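Local coordinates for protein CocE/NonD family hydrolase (Staphylococcus aureus subsp. aureus COL, PDB 3III) that probably hydrolyses ester or amide bonds as an alpha/beta-hydrolase of the CocE/NonD family and is found here with bound palmitic acid, at residues 75-80 with 221-225; 123-127 with 141-146; 214-218 with 234-239. One frame throughout, in Å; residues are numbered along the deposited sequence.

Interaction 1 (75-80 with 221-225); sequences TYGKDN and IFARW. With PLM (palmitic acid), chain G.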
loop_
_atom_site.group_PDB
_atom_site.type_symbol
_atom_site.label_atom_id
_atom_site.label_comp_id
_atom_site.label_asym_id
_atom_site.label_seq_id
_atom_site.Cartn_x
_atom_site.Cartn_y
_atom_site.Cartn_z
ATOM N N THR A 75 5.864 -15.037 -3.069
ATOM C CA THR A 75 5.640 -16.394 -2.619
ATOM C C THR A 75 4.215 -16.896 -2.861
ATOM O O THR A 75 3.766 -17.845 -2.241
ATOM C CB THR A 75 6.012 -16.537 -1.153
ATOM O OG1 THR A 75 5.252 -15.632 -0.369
ATOM C CG2 THR A 75 7.520 -16.316 -0.916
ATOM N N TYR A 76 3.508 -16.268 -3.794
ATOM C CA TYR A 76 2.121 -16.637 -4.096
ATOM C C TYR A 76 1.946 -17.728 -5.159
ATOM O O TYR A 76 0.858 -18.254 -5.295
ATOM C CB TYR A 76 1.354 -15.395 -4.540
ATOM C CG TYR A 76 1.188 -14.316 -3.518
ATOM C CD1 TYR A 76 1.300 -14.555 -2.154
ATOM C CD2 TYR A 76 0.769 -13.054 -3.907
ATOM C CE1 TYR A 76 1.054 -13.512 -1.232
ATOM C CE2 TYR A 76 0.496 -12.040 -2.972
ATOM C CZ TYR A 76 0.634 -12.272 -1.664
ATOM O OH TYR A 76 0.356 -11.236 -0.755
ATOM N N GLY A 77 3.010 -18.096 -5.882
ATOM C CA GLY A 77 2.900 -19.054 -6.961
ATOM C C GLY A 77 3.245 -18.383 -8.280
ATOM O O GLY A 77 2.534 -17.490 -8.718
ATOM N N LYS A 78 4.346 -18.817 -8.908
ATOM C CA LYS A 78 4.796 -18.268 -10.196
ATOM C C LYS A 78 3.954 -18.762 -11.398
ATOM O O LYS A 78 4.034 -18.137 -12.492
ATOM C CB LYS A 78 6.261 -18.582 -10.436
ATOM C CG LYS A 78 6.562 -20.069 -10.737
ATOM C CD LYS A 78 8.020 -20.269 -11.166
ATOM C CE LYS A 78 8.367 -21.699 -11.486
ATOM N NZ LYS A 78 7.547 -22.263 -12.615
ATOM N N ASP A 79 3.212 -19.851 -11.235
ATOM C CA ASP A 79 2.414 -20.388 -12.314
ATOM C C ASP A 79 0.926 -20.206 -12.111
ATOM O O ASP A 79 0.124 -20.859 -12.757
ATOM C CB ASP A 79 2.764 -21.860 -12.487
ATOM C CG ASP A 79 4.173 -22.022 -12.907
ATOM O OD1 ASP A 79 4.499 -21.445 -13.938
ATOM O OD2 ASP A 79 4.962 -22.662 -12.200
ATOM N N ASN A 80 0.545 -19.317 -11.219
ATOM C CA ASN A 80 -0.877 -19.037 -11.037
ATOM C C ASN A 80 -1.542 -18.527 -12.319
ATOM O O ASN A 80 -1.094 -17.541 -12.939
ATOM C CB ASN A 80 -1.103 -18.056 -9.878
ATOM C CG ASN A 80 -0.647 -18.618 -8.516
ATOM O OD1 ASN A 80 -0.188 -19.788 -8.371
ATOM N ND2 ASN A 80 -0.786 -17.784 -7.506
ATOM N N ILE A 221 -0.991 -17.781 2.920
ATOM C CA ILE A 221 0.354 -18.242 2.581
ATOM C C ILE A 221 0.528 -19.686 3.072
ATOM O O ILE A 221 0.895 -20.569 2.299
ATOM C CB ILE A 221 1.453 -17.288 3.147
ATOM C CG1 ILE A 221 1.306 -15.896 2.498
ATOM C CG2 ILE A 221 2.828 -17.935 2.979
ATOM C CD1 ILE A 221 2.316 -14.792 2.966
ATOM N N PHE A 222 0.179 -19.932 4.336
ATOM C CA PHE A 222 0.202 -21.269 4.885
ATOM C C PHE A 222 -0.619 -22.266 4.038
ATOM O O PHE A 222 -0.159 -23.362 3.776
ATOM C CB PHE A 222 -0.299 -21.248 6.352
ATOM C CG PHE A 222 0.798 -21.074 7.371
ATOM C CD1 PHE A 222 1.514 -22.224 7.862
ATOM C CD2 PHE A 222 1.141 -19.805 7.839
ATOM C CE1 PHE A 222 2.520 -22.098 8.864
ATOM C CE2 PHE A 222 2.131 -19.640 8.821
ATOM C CZ PHE A 222 2.858 -20.791 9.323
ATOM N N ALA A 223 -1.819 -21.855 3.612
ATOM C CA ALA A 223 -2.713 -22.706 2.801
ATOM C C ALA A 223 -2.169 -22.972 1.380
ATOM O O ALA A 223 -2.454 -24.009 0.759
ATOM C CB ALA A 223 -4.130 -22.091 2.767
ATOM N N ARG A 224 -1.358 -22.046 0.871
ATOM C CA ARG A 224 -0.847 -22.162 -0.463
ATOM C C ARG A 224 0.226 -23.265 -0.564
ATOM O O ARG A 224 0.328 -23.882 -1.613
ATOM C CB ARG A 224 -0.270 -20.822 -0.949
ATOM C CG ARG A 224 0.197 -20.761 -2.374
ATOM C CD ARG A 224 -0.940 -20.758 -3.383
ATOM N NE ARG A 224 -0.459 -20.961 -4.765
ATOM C CZ ARG A 224 -0.076 -22.137 -5.278
ATOM N NH1 ARG A 224 -0.063 -23.262 -4.546
ATOM N NH2 ARG A 224 0.332 -22.188 -6.546
ATOM N N TRP A 225 0.989 -23.504 0.511
ATOM C CA TRP A 225 2.172 -24.441 0.487
ATOM C C TRP A 225 2.121 -25.350 1.703
ATOM O O TRP A 225 3.001 -25.321 2.559
ATOM C CB TRP A 225 3.533 -23.675 0.444
ATOM C CG TRP A 225 3.580 -22.576 -0.589
ATOM C CD1 TRP A 225 3.616 -21.221 -0.367
ATOM C CD2 TRP A 225 3.537 -22.747 -2.004
ATOM N NE1 TRP A 225 3.567 -20.543 -1.561
ATOM C CE2 TRP A 225 3.507 -21.452 -2.583
ATOM C CE3 TRP A 225 3.441 -23.859 -2.838
ATOM C CZ2 TRP A 225 3.453 -21.254 -3.952
ATOM C CZ3 TRP A 225 3.394 -23.640 -4.233
ATOM C CH2 TRP A 225 3.411 -22.364 -4.753
HETATM C C1 PLM G . -2.323 -9.252 -1.733
HETATM O O1 PLM G . -1.096 -9.178 -1.734
HETATM O O2 PLM G . -2.967 -8.203 -1.912
HETATM C C2 PLM G . -2.975 -10.573 -1.480
HETATM C C3 PLM G . -4.469 -10.551 -1.752
HETATM C C4 PLM G . -5.172 -11.905 -1.665
HETATM C C5 PLM G . -6.620 -11.902 -2.240
HETATM C C6 PLM G . -7.593 -12.972 -1.674
HETATM C C7 PLM G . -8.405 -13.876 -2.633
HETATM C C8 PLM G . -9.873 -13.476 -2.941
#

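Interaction 2 (123-127 with 141-146); sequences VALRG and REAEDY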
loop_
_atom_site.group_PDB
_atom_site.type_symbol
_atom_site.label_atom_id
_atom_site.label_comp_id
_atom_site.label_asym_id
_atom_site.label_seq_id
_atom_site.Cartn_x
_atom_site.Cartn_y
_atom_site.Cartn_z
ATOM N N VAL A 123 9.677 -14.813 -10.528
ATOM C CA VAL A 123 10.455 -15.472 -9.492
ATOM C C VAL A 123 9.527 -16.003 -8.406
ATOM O O VAL A 123 8.689 -15.267 -7.870
ATOM C CB VAL A 123 11.483 -14.516 -8.833
ATOM C CG1 VAL A 123 12.280 -15.264 -7.752
ATOM C CG2 VAL A 123 12.374 -13.927 -9.916
ATOM N N ALA A 124 9.683 -17.301 -8.124
ATOM C CA ALA A 124 9.161 -17.910 -6.920
ATOM C C ALA A 124 10.224 -17.816 -5.829
ATOM O O ALA A 124 11.263 -18.456 -5.909
ATOM C CB ALA A 124 8.759 -19.360 -7.182
ATOM N N LEU A 125 9.963 -17.006 -4.793
ATOM C CA LEU A 125 10.932 -16.814 -3.715
ATOM C C LEU A 125 10.969 -18.061 -2.841
ATOM O O LEU A 125 10.117 -18.981 -2.963
ATOM C CB LEU A 125 10.666 -15.526 -2.907
ATOM C CG LEU A 125 10.919 -14.253 -3.740
ATOM C CD1 LEU A 125 10.201 -12.987 -3.140
ATOM C CD2 LEU A 125 12.393 -14.039 -3.904
ATOM N N ARG A 126 11.981 -18.086 -1.982
ATOM C CA ARG A 126 12.237 -19.223 -1.090
ATOM C C ARG A 126 10.964 -19.574 -0.317
ATOM O O ARG A 126 10.254 -18.698 0.195
ATOM C CB ARG A 126 13.336 -18.894 -0.109
ATOM C CG ARG A 126 13.812 -20.076 0.714
ATOM C CD ARG A 126 14.836 -19.656 1.762
ATOM N NE ARG A 126 16.063 -19.125 1.176
ATOM C CZ ARG A 126 17.261 -19.694 1.245
ATOM N NH1 ARG A 126 17.448 -20.841 1.902
ATOM N NH2 ARG A 126 18.306 -19.105 0.673
ATOM N N GLY A 127 10.732 -20.883 -0.202
ATOM C CA GLY A 127 9.549 -21.429 0.473
ATOM C C GLY A 127 8.314 -21.623 -0.400
ATOM O O GLY A 127 7.321 -22.229 0.044
ATOM N N ARG A 141 16.257 -11.600 4.748
ATOM C CA ARG A 141 16.651 -12.889 4.161
ATOM C C ARG A 141 15.919 -13.147 2.831
ATOM O O ARG A 141 16.479 -13.654 1.886
ATOM C CB ARG A 141 16.469 -14.049 5.150
ATOM C CG ARG A 141 15.026 -14.439 5.546
ATOM C CD ARG A 141 15.127 -15.735 6.454
ATOM N NE ARG A 141 15.657 -16.817 5.621
ATOM C CZ ARG A 141 16.105 -17.984 6.095
ATOM N NH1 ARG A 141 16.057 -18.255 7.376
ATOM N NH2 ARG A 141 16.597 -18.883 5.266
ATOM N N GLU A 142 14.687 -12.716 2.716
ATOM C CA GLU A 142 13.979 -12.861 1.450
ATOM C C GLU A 142 14.564 -11.874 0.402
ATOM O O GLU A 142 14.759 -12.222 -0.755
ATOM C CB GLU A 142 12.486 -12.579 1.650
ATOM C CG GLU A 142 11.653 -12.703 0.423
ATOM C CD GLU A 142 10.135 -12.499 0.658
ATOM O OE1 GLU A 142 9.383 -13.473 0.454
ATOM O OE2 GLU A 142 9.697 -11.360 0.954
ATOM N N ALA A 143 14.787 -10.637 0.814
ATOM C CA ALA A 143 15.497 -9.668 0.004
ATOM C C ALA A 143 16.878 -10.173 -0.527
ATOM O O ALA A 143 17.280 -9.877 -1.698
ATOM C CB ALA A 143 15.665 -8.393 0.824
ATOM N N GLU A 144 17.635 -10.859 0.322
ATOM C CA GLU A 144 18.953 -11.391 -0.092
ATOM C C GLU A 144 18.826 -12.409 -1.229
ATOM O O GLU A 144 19.660 -12.426 -2.171
ATOM C CB GLU A 144 19.731 -11.937 1.104
ATOM C CG GLU A 144 20.215 -10.789 2.003
ATOM C CD GLU A 144 20.997 -11.258 3.200
ATOM O OE1 GLU A 144 21.474 -12.420 3.162
ATOM O OE2 GLU A 144 21.165 -10.449 4.154
ATOM N N ASP A 145 17.782 -13.246 -1.166
ATOM C CA ASP A 145 17.529 -14.224 -2.214
ATOM C C ASP A 145 17.184 -13.508 -3.533
ATOM O O ASP A 145 17.696 -13.861 -4.584
ATOM C CB ASP A 145 16.368 -15.144 -1.827
ATOM C CG ASP A 145 16.717 -16.127 -0.710
ATOM O OD1 ASP A 145 17.904 -16.380 -0.473
ATOM O OD2 ASP A 145 15.762 -16.625 -0.075
ATOM N N TYR A 146 16.307 -12.509 -3.451
ATOM C CA TYR A 146 15.903 -11.665 -4.590
ATOM C C TYR A 146 17.124 -10.992 -5.244
ATOM O O TYR A 146 17.310 -11.030 -6.469
ATOM C CB TYR A 146 14.872 -10.628 -4.097
ATOM C CG TYR A 146 13.941 -9.989 -5.153
ATOM C CD1 TYR A 146 12.871 -9.203 -4.750
ATOM C CD2 TYR A 146 14.176 -10.082 -6.528
ATOM C CE1 TYR A 146 12.025 -8.607 -5.667
ATOM C CE2 TYR A 146 13.333 -9.470 -7.454
ATOM C CZ TYR A 146 12.254 -8.737 -7.005
ATOM O OH TYR A 146 11.382 -8.146 -7.881
HETATM O O HOH W 1 10.757 -16.008 0.640
HETATM O O HOH W 2 13.325 -15.703 -0.894
#

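Interaction 3 (214-218 with 234-239); sequences YRFWT and LIQAQQ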
loop_
_atom_site.group_PDB
_atom_site.type_symbol
_atom_site.label_atom_id
_atom_site.label_comp_id
_atom_site.label_asym_id
_atom_site.label_seq_id
_atom_site.Cartn_x
_atom_site.Cartn_y
_atom_site.Cartn_z
ATOM N N TYR A 214 -4.642 -9.087 7.949
ATOM C CA TYR A 214 -3.318 -9.623 8.339
ATOM C C TYR A 214 -3.322 -11.128 8.544
ATOM O O TYR A 214 -2.407 -11.861 8.078
ATOM C CB TYR A 214 -2.827 -8.949 9.602
ATOM C CG TYR A 214 -1.496 -9.488 10.115
ATOM C CD1 TYR A 214 -0.295 -9.098 9.518
ATOM C CD2 TYR A 214 -1.446 -10.422 11.174
ATOM C CE1 TYR A 214 0.915 -9.609 9.985
ATOM C CE2 TYR A 214 -0.271 -10.938 11.640
ATOM C CZ TYR A 214 0.934 -10.490 11.050
ATOM O OH TYR A 214 2.125 -11.004 11.529
ATOM N N ARG A 215 -4.315 -11.586 9.272
ATOM C CA ARG A 215 -4.472 -12.988 9.582
ATOM C C ARG A 215 -4.952 -13.776 8.380
ATOM O O ARG A 215 -4.470 -14.861 8.118
ATOM C CB ARG A 215 -5.384 -13.181 10.791
ATOM C CG ARG A 215 -4.882 -12.487 12.021
ATOM C CD ARG A 215 -5.726 -12.701 13.274
ATOM N NE ARG A 215 -5.085 -11.993 14.392
ATOM C CZ ARG A 215 -5.556 -11.953 15.624
ATOM N NH1 ARG A 215 -6.709 -12.531 15.928
ATOM N NH2 ARG A 215 -4.868 -11.326 16.562
ATOM N N PHE A 216 -5.863 -13.213 7.612
ATOM C CA PHE A 216 -6.332 -13.829 6.364
ATOM C C PHE A 216 -5.159 -14.059 5.372
ATOM O O PHE A 216 -4.983 -15.152 4.769
ATOM C CB PHE A 216 -7.342 -12.884 5.764
ATOM C CG PHE A 216 -7.702 -13.171 4.314
ATOM C CD1 PHE A 216 -8.551 -14.225 4.005
ATOM C CD2 PHE A 216 -7.253 -12.347 3.287
ATOM C CE1 PHE A 216 -8.906 -14.458 2.678
ATOM C CE2 PHE A 216 -7.630 -12.567 1.990
ATOM C CZ PHE A 216 -8.450 -13.633 1.697
ATOM N N TRP A 217 -4.316 -13.050 5.294
ATOM C CA TRP A 217 -3.165 -13.034 4.408
ATOM C C TRP A 217 -2.179 -14.090 4.880
ATOM O O TRP A 217 -1.668 -14.905 4.083
ATOM C CB TRP A 217 -2.558 -11.630 4.443
ATOM C CG TRP A 217 -1.255 -11.519 3.804
ATOM C CD1 TRP A 217 -1.005 -11.512 2.480
ATOM C CD2 TRP A 217 0.015 -11.392 4.460
ATOM N NE1 TRP A 217 0.345 -11.415 2.259
ATOM C CE2 TRP A 217 0.995 -11.337 3.461
ATOM C CE3 TRP A 217 0.421 -11.334 5.793
ATOM C CZ2 TRP A 217 2.355 -11.193 3.746
ATOM C CZ3 TRP A 217 1.784 -11.181 6.071
ATOM C CH2 TRP A 217 2.724 -11.137 5.066
ATOM N N THR A 218 -1.870 -14.056 6.170
ATOM C CA THR A 218 -0.927 -15.019 6.707
ATOM C C THR A 218 -1.403 -16.450 6.472
ATOM O O THR A 218 -0.636 -17.299 6.011
ATOM C CB THR A 218 -0.672 -14.837 8.213
ATOM O OG1 THR A 218 -0.155 -13.529 8.450
ATOM C CG2 THR A 218 0.365 -15.895 8.652
ATOM N N LEU A 234 3.386 -16.048 11.411
ATOM C CA LEU A 234 3.198 -14.631 11.624
ATOM C C LEU A 234 1.975 -14.355 12.464
ATOM O O LEU A 234 1.864 -13.295 12.982
ATOM C CB LEU A 234 3.145 -13.870 10.283
ATOM C CG LEU A 234 4.498 -13.623 9.618
ATOM C CD1 LEU A 234 4.293 -13.209 8.129
ATOM C CD2 LEU A 234 5.363 -12.626 10.414
ATOM N N ILE A 235 1.081 -15.324 12.627
ATOM C CA ILE A 235 -0.043 -15.184 13.565
ATOM C C ILE A 235 0.560 -15.106 15.000
ATOM O O ILE A 235 0.281 -14.203 15.795
ATOM C CB ILE A 235 -1.021 -16.361 13.424
ATOM C CG1 ILE A 235 -1.690 -16.363 12.033
ATOM C CG2 ILE A 235 -2.101 -16.309 14.471
ATOM C CD1 ILE A 235 -2.491 -15.117 11.784
ATOM N N GLN A 236 1.414 -16.056 15.306
ATOM C CA GLN A 236 2.042 -16.091 16.628
ATOM C C GLN A 236 2.981 -14.884 16.838
ATOM O O GLN A 236 3.054 -14.337 17.960
ATOM C CB GLN A 236 2.766 -17.433 16.870
ATOM C CG GLN A 236 3.441 -17.548 18.242
ATOM C CD GLN A 236 2.472 -17.338 19.436
ATOM O OE1 GLN A 236 1.276 -17.649 19.329
ATOM N NE2 GLN A 236 2.994 -16.853 20.590
ATOM N N ALA A 237 3.643 -14.417 15.772
ATOM C CA ALA A 237 4.562 -13.272 15.864
ATOM C C ALA A 237 3.752 -12.043 16.320
ATOM O O ALA A 237 4.184 -11.298 17.232
ATOM C CB ALA A 237 5.339 -13.001 14.492
ATOM N N GLN A 238 2.543 -11.904 15.782
ATOM C CA GLN A 238 1.661 -10.782 16.148
ATOM C C GLN A 238 1.231 -10.891 17.609
ATOM O O GLN A 238 1.150 -9.916 18.303
ATOM C CB GLN A 238 0.413 -10.730 15.266
ATOM C CG GLN A 238 -0.569 -9.535 15.550
ATOM C CD GLN A 238 -1.893 -9.729 14.771
ATOM O OE1 GLN A 238 -2.462 -10.807 14.816
ATOM N NE2 GLN A 238 -2.341 -8.706 14.031
ATOM N N GLN A 239 0.914 -12.093 18.055
ATOM C CA GLN A 239 0.558 -12.287 19.438
ATOM C C GLN A 239 1.701 -11.868 20.373
ATOM O O GLN A 239 1.488 -11.256 21.384
ATOM C CB GLN A 239 0.362 -13.788 19.714
ATOM C CG GLN A 239 -0.859 -14.429 19.142
ATOM C CD GLN A 239 -2.073 -13.995 19.877
ATOM O OE1 GLN A 239 -2.421 -14.554 20.938
ATOM N NE2 GLN A 239 -2.730 -12.962 19.334
#

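Interaction 1 (75-80 with 221-225)
The W225 indole turns its edge to the 75-80 loop, with T75 O and G77 N near the ring plane, while R224 CG lies over one of its faces. The R224 guanidinium in turn has W225 CH2 over one face and N80 OD1 at its edge. Y76 takes I221 CG1 and the palmitic acid oxygen O1 at its ring edge, and packs edge-to-face with Y170. In this alpha/beta-hydrolase the loop follows strand 67-74, and helix 213-224 ends against it. Y76 OH donates to palmitic acid O1 (2.7 Å), and S169 OG also bonds the ligand, consistent with an oxyanion-hole tyrosine as in cocaine esterase. W225, just past the helical turns, sends NE1 to T75 O at 2.8 Å, nearly straight (166°) and in the indole plane. Its CZ2 rests 3.8 Å from G77 CA, where no side chain intervenes. R224 bends at chi2 (72°), bringing its guanidinium alongside the N80 amide, whose plane is 28° away. NH2 then meets N80 OD1 in the carbonyl plane at 3.1 Å. Y76 O receives a weak bond from R224 NE and a firmer one from N80 ND2, 2.8 Å long and reaching it from above its carbonyl plane.

Interaction 2 (123-127 with 141-146)
R126 and D145 are joined by a salt bridge. The guanidinium presents its side edge, and the two nitrogens on it each take one carboxylate oxygen: NE meets D145 OD2 at 2.8 Å, NH2 meets D145 OD1 at 3.0 Å, both nearly straight. Each oxygen is approached on its syn side; the planes are 20° apart, and while the oxygens lie in the guanidinium plane, the nitrogens sit somewhat out of the carboxylate plane. An arginine chain extended through CG and CD and bent at chi3 (-64°) brings that edge round to the helix. The R141 guanidinium edge stands over one face of R126, NH2 lying 4.0 Å from R126 NH1; the like charges are probably tempered by D145 and by D50, which salt-bridges R126 NH1.

Water carries the remaining polar links. One molecule donates to R126 O and to E142 OE1; a second accepts from R126 N and donates to D145 OD2 at 2.7 Å, adding to the load on that oxygen. E142 OE1 is also hydrogen-bonded to Y170 OH, and OE2 to the backbone N of W138, which together should fix the rotation of this buried carboxylate.

Packing falls to L125. Its side chain crosses that of E142 at about a right angle, L125 CD1 3.7 Å from E142 OE1, and the apolar pair is L125 CD2 with Y146 CB at 4.2 Å. L125 and Y146 both also touch A73 of strand 67-74. Helix 140-154 thus packs on the C-terminal end of strand 119-124 within a beta-alpha-beta crossover to strand 162-168, passing over strand 67-74, the connection typical of the alpha/beta-hydrolase core.

Interaction 3 (214-218 with 234-239)
Y214 reaches across to L234 in the tight half of this contact, its OH donating to L234 O at 2.7 Å. The hydroxyl comes from above the carbonyl plane, while Q238 N of the next helical turn comes from the opposite face, so this first-turn carbonyl is gripped from both sides. The Y214 ring slides past the Q238 amide, Y214 CD2 to Q238 NE2 3.5 Å with the planes 44° apart, a reach it owes to a chi1 of 177°, which sets CG opposite the backbone N. T218 OG1 lies over the centre of one face of the Y214 ring and donates to Y214 O, while its CG2 packs on L234 CB and I235 CG1. L234 CD1 fills in beside W217, 3.8 Å from CZ3; the indole NE1 has its partner in Y76 OH.

The two segments form an antiparallel helix pair, 149° between directions and 10.1 Å between axes at closest approach. Both helices belong to the helical insertion between strands 186-192 and 262-267, the place where alpha/beta-hydrolases such as cocaine esterase carry their cap.

On the polar flank the fit is still close. R215 lies extended across I235, whose CD1 touches its CG at 3.6 Å, and carries its guanidinium to Q238. NE and NH2 both bond Q238 OE1, at 2.9 and 3.0 Å: NE in the carbonyl plane on a lone pair, NH2 from above that plane. The other end of this amide is held too, since Q238 NE2 bonds A203 O and D210 O, which leaves the amide little freedom to flip. R215 NH1 goes on to a salt bridge with E535. Only at the solvent-facing end does the contact loosen: exposed Q239 merely approaches, its NE2 3.9 Å from R215 NH2 without a bond.

Overall arrangement
Interactions 1 and 3 share helix 213-224 and meet where Y76 OH lies 3.0 Å from W217 NE1, a probable hydrogen bond; the W217 side chain comes within about 5 Å of the bound palmitic acid, and F216 touches it. Interaction 2, nested along the chain within the loop closed by interaction 1, lies beside it, centres 13 Å apart: T75 CG2 packs 3.7 Å from E142 OE1, and W225 CG 3.8 Å from G127 O. The E142 side chain is about 11 Å from the ligand, yet Y170, next to S169, links it to the 75-80 loop. Interactions 2 and 3 do not touch, their nearest atoms being about 8 Å apart; T75 and W225 of interaction 1 pack against interaction 2, while Y76 meets interaction 3.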